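Lipoteichoic acid primase (Listeria monocytogenes, PDB 4UOP) is an extracellular catalytic domain of the sulfatase family that binds a magnesium ion. Local coordinates at residues 62-67 with 215-220. Numbering follows the deposited sequence.
Sequences IVQLES and YAQLIS. With MG (magnesium ion), chain J.
Ile-62 and Gln-217 lie abreast on neighbouring parallel strands, their side chains crossing on one face of the sheet to form the tightly packed end of this contact. The Gln-217 chain bends at its second torsion (chi2 88°), which swings the amide over the isoleucine: OE1 lies 3.3 Å from Ile-62 CB, and NE2 sits near Ile-62 CG2. Tyr-215 OH donates to that same oxygen at 2.6 Å, tilted from the carbonyl plane, and so helps fix the amide's rotation. Ile-62 CD1 meets the same tyrosine ring obliquely, 3.7 Å from Tyr-215 CE1. Farther along this face, Gln-64 runs extended beside Ile-219, whose CD1 rests against Gln-64 CB at 3.7 Å; the glutamine amide continues to a hydrogen bond with Tyr-282. Helix 107-117 packs on this side. The other face is looser between the two strands: Val-63 CG2 and Leu-218 CB are 4.4 Å apart, and both residues lean on Tyr-197 of helix 193-209. Regular parallel pairing runs from Ile-62 N to Ala-216 O as far as Ser-220 N to Gln-64 O. There a side chain takes over, Ser-220 OG accepting the Glu-66 N-H at 2.9 Å in a nearly straight bond (171°). Beyond it direct packing thins out, though the residues stay buried; one water lies within hydrogen-bonding distance of both Glu-66 OE1 and Ser-220 O. Both Glu-66 carboxylate oxygens bind magnesium, OE2 at 2.2 Å, with another water, Thr-108, Asp-284 and His-285 completing the shell. A metal site at the carboxy-terminal edge of a central, mainly parallel sheet is characteristic of the alkaline phosphatase-like fold of sulfatases.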
ATOM      1  N   ILE B  62      -7.424 -25.012 -10.932  1.00 14.20           N
ATOM      2  CA  ILE B  62      -7.822 -23.958 -10.012  1.00 14.07           C
ATOM      3  C   ILE B  62      -8.212 -22.726 -10.827  1.00 15.04           C
ATOM      4  O   ILE B  62      -7.443 -22.295 -11.706  1.00 14.66           O
ATOM      5  CB  ILE B  62      -6.681 -23.585  -9.063  1.00 14.90           C
ATOM      6  CG1 ILE B  62      -6.253 -24.820  -8.253  1.00 15.06           C
ATOM      7  CG2 ILE B  62      -7.102 -22.440  -8.162  1.00 15.37           C
ATOM      8  CD1 ILE B  62      -5.196 -24.532  -7.214  1.00 15.58           C
ATOM      9  N   VAL B  63      -9.416 -22.225 -10.584  1.00 14.86           N
ATOM     10  CA  VAL B  63      -9.908 -21.034 -11.269  1.00 15.19           C
ATOM     11  C   VAL B  63     -10.108 -19.909 -10.249  1.00 14.16           C
ATOM     12  O   VAL B  63     -10.851 -20.059  -9.285  1.00 14.12           O
ATOM     13  CB  VAL B  63     -11.219 -21.266 -12.026  1.00 16.27           C
ATOM     14  CG1 VAL B  63     -11.587 -20.016 -12.807  1.00 17.05           C
ATOM     15  CG2 VAL B  63     -11.117 -22.465 -12.952  1.00 17.02           C
ATOM     16  N   GLN B  64      -9.408 -18.807 -10.480  1.00 14.09           N
ATOM     17  CA  GLN B  64      -9.485 -17.605  -9.673  1.00 15.13           C
ATOM     18  C   GLN B  64     -10.434 -16.642 -10.378  1.00 16.02           C
ATOM     19  O   GLN B  64     -10.126 -16.173 -11.473  1.00 17.28           O
ATOM     20  CB  GLN B  64      -8.117 -16.968  -9.532  1.00 16.04           C
ATOM     21  CG  GLN B  64      -8.125 -15.736  -8.645  1.00 16.83           C
ATOM     22  CD  GLN B  64      -6.755 -15.157  -8.387  1.00 17.96           C
ATOM     23  OE1 GLN B  64      -5.930 -15.735  -7.651  1.00 18.54           O
ATOM     24  NE2 GLN B  64      -6.502 -13.994  -8.960  1.00 18.85           N
ATOM     25  N   LEU B  65     -11.562 -16.381  -9.742  1.00 15.93           N
ATOM     26  CA  LEU B  65     -12.660 -15.606 -10.333  1.00 17.45           C
ATOM     27  C   LEU B  65     -12.595 -14.142  -9.903  1.00 17.57           C
ATOM     28  O   LEU B  65     -12.782 -13.809  -8.728  1.00 16.97           O
ATOM     29  CB  LEU B  65     -13.986 -16.229  -9.917  1.00 19.44           C
ATOM     30  CG  LEU B  65     -14.173 -17.677 -10.363  1.00 19.39           C
ATOM     31  CD1 LEU B  65     -15.271 -18.324  -9.535  1.00 21.33           C
ATOM     32  CD2 LEU B  65     -14.496 -17.758 -11.847  1.00 20.67           C
ATOM     33  N   GLU B  66     -12.341 -13.267 -10.874  1.00 17.82           N
ATOM     34  CA  GLU B  66     -12.123 -11.856 -10.612  1.00 17.74           C
ATOM     35  C   GLU B  66     -13.316 -11.174  -9.925  1.00 18.00           C
ATOM     36  O   GLU B  66     -14.443 -11.187 -10.451  1.00 17.23           O
ATOM     37  CB  GLU B  66     -11.811 -11.140 -11.935  1.00 18.45           C
ATOM     38  CG  GLU B  66     -11.631  -9.638 -11.778  1.00 19.04           C
ATOM     39  CD  GLU B  66     -10.515  -9.286 -10.814  1.00 19.18           C
ATOM     40  OE1 GLU B  66      -9.347  -9.618 -11.109  1.00 19.42           O
ATOM     41  OE2 GLU B  66     -10.791  -8.657  -9.772  1.00 18.63           O
ATOM     42  N   SER B  67     -13.065 -10.590  -8.753  1.00 17.15           N
ATOM     43  CA  SER B  67     -14.025  -9.718  -8.058  1.00 16.79           C
ATOM     44  C   SER B  67     -15.341 -10.381  -7.605  1.00 16.85           C
ATOM     45  O   SER B  67     -16.289  -9.675  -7.255  1.00 19.22           O
ATOM     46  CB  SER B  67     -14.322  -8.464  -8.913  1.00 16.91           C
ATOM     47  OG  SER B  67     -13.172  -7.629  -8.980  1.00 17.60           O
ATOM     48  N   TYR B 215      -1.238 -29.446 -13.343  1.00 16.24           N
ATOM     49  CA  TYR B 215      -1.852 -28.398 -12.553  1.00 16.00           C
ATOM     50  C   TYR B 215      -2.026 -27.213 -13.482  1.00 16.31           C
ATOM     51  O   TYR B 215      -1.042 -26.701 -14.041  1.00 16.53           O
ATOM     52  CB  TYR B 215      -0.968 -28.039 -11.344  1.00 16.45           C
ATOM     53  CG  TYR B 215      -1.245 -26.701 -10.677  1.00 16.36           C
ATOM     54  CD1 TYR B 215      -2.536 -26.196 -10.568  1.00 16.27           C
ATOM     55  CD2 TYR B 215      -0.202 -25.962 -10.117  1.00 16.79           C
ATOM     56  CE1 TYR B 215      -2.786 -24.970  -9.946  1.00 15.55           C
ATOM     57  CE2 TYR B 215      -0.440 -24.757  -9.476  1.00 16.37           C
ATOM     58  CZ  TYR B 215      -1.732 -24.252  -9.421  1.00 16.43           C
ATOM     59  OH  TYR B 215      -1.965 -23.048  -8.797  1.00 17.37           O
ATOM     60  N   ALA B 216      -3.276 -26.799 -13.676  1.00 15.75           N
ATOM     61  CA  ALA B 216      -3.597 -25.599 -14.447  1.00 15.56           C
ATOM     62  C   ALA B 216      -4.257 -24.560 -13.541  1.00 15.04           C
ATOM     63  O   ALA B 216      -5.230 -24.867 -12.838  1.00 15.17           O
ATOM     64  CB  ALA B 216      -4.515 -25.964 -15.591  1.00 15.81           C
ATOM     65  N   GLN B 217      -3.698 -23.351 -13.520  1.00 15.46           N
ATOM     66  CA  GLN B 217      -4.274 -22.209 -12.793  1.00 15.82           C
ATOM     67  C   GLN B 217      -4.809 -21.214 -13.826  1.00 16.48           C
ATOM     68  O   GLN B 217      -4.046 -20.746 -14.656  1.00 16.55           O
ATOM     69  CB  GLN B 217      -3.217 -21.525 -11.948  1.00 17.08           C
ATOM     70  CG  GLN B 217      -3.713 -20.293 -11.217  1.00 17.72           C
ATOM     71  CD  GLN B 217      -4.308 -20.569  -9.853  1.00 18.63           C
ATOM     72  OE1 GLN B 217      -4.019 -21.596  -9.217  1.00 18.69           O
ATOM     73  NE2 GLN B 217      -5.093 -19.616  -9.354  1.00 20.40           N
ATOM     74  N   LEU B 218      -6.103 -20.934 -13.778  1.00 15.41           N
ATOM     75  CA  LEU B 218      -6.738 -20.002 -14.692  1.00 16.70           C
ATOM     76  C   LEU B 218      -7.181 -18.777 -13.909  1.00 17.03           C
ATOM     77  O   LEU B 218      -7.790 -18.901 -12.833  1.00 17.54           O
ATOM     78  CB  LEU B 218      -7.934 -20.651 -15.384  1.00 18.26           C
ATOM     79  CG  LEU B 218      -7.624 -21.802 -16.339  1.00 21.04           C
ATOM     80  CD1 LEU B 218      -7.477 -23.114 -15.599  1.00 21.10           C
ATOM     81  CD2 LEU B 218      -8.718 -21.966 -17.383  1.00 22.19           C
ATOM     82  N   ILE B 219      -6.873 -17.588 -14.427  1.00 16.58           N
ATOM     83  CA  ILE B 219      -7.206 -16.341 -13.779  1.00 16.91           C
ATOM     84  C   ILE B 219      -8.218 -15.644 -14.694  1.00 17.20           C
ATOM     85  O   ILE B 219      -7.863 -15.263 -15.745  1.00 16.79           O
ATOM     86  CB  ILE B 219      -5.964 -15.437 -13.624  1.00 17.34           C
ATOM     87  CG1 ILE B 219      -4.809 -16.238 -13.029  1.00 17.86           C
ATOM     88  CG2 ILE B 219      -6.236 -14.259 -12.742  1.00 18.48           C
ATOM     89  CD1 ILE B 219      -5.086 -16.649 -11.645  1.00 17.34           C
ATOM     90  N   SER B 220      -9.455 -15.506 -14.239  1.00 17.11           N
ATOM     91  CA  SER B 220     -10.511 -14.867 -15.018  1.00 18.38           C
ATOM     92  C   SER B 220     -10.360 -13.362 -15.042  1.00 19.53           C
ATOM     93  O   SER B 220      -9.583 -12.850 -14.290  1.00 19.26           O
ATOM     94  CB  SER B 220     -11.883 -15.258 -14.509  1.00 18.66           C
ATOM     95  OG  SER B 220     -12.244 -14.479 -13.458  1.00 19.15           O
TER
HETATM   96 MG    MG J1616      -8.805  -8.827  -8.951  1.00 10.93          MG
HETATM   97  O   HOH W   1      -8.042 -11.008 -12.940  1.00 24.63           O
HETATM   98  O   HOH W   2      -8.538  -6.672  -9.391  1.00 21.74           O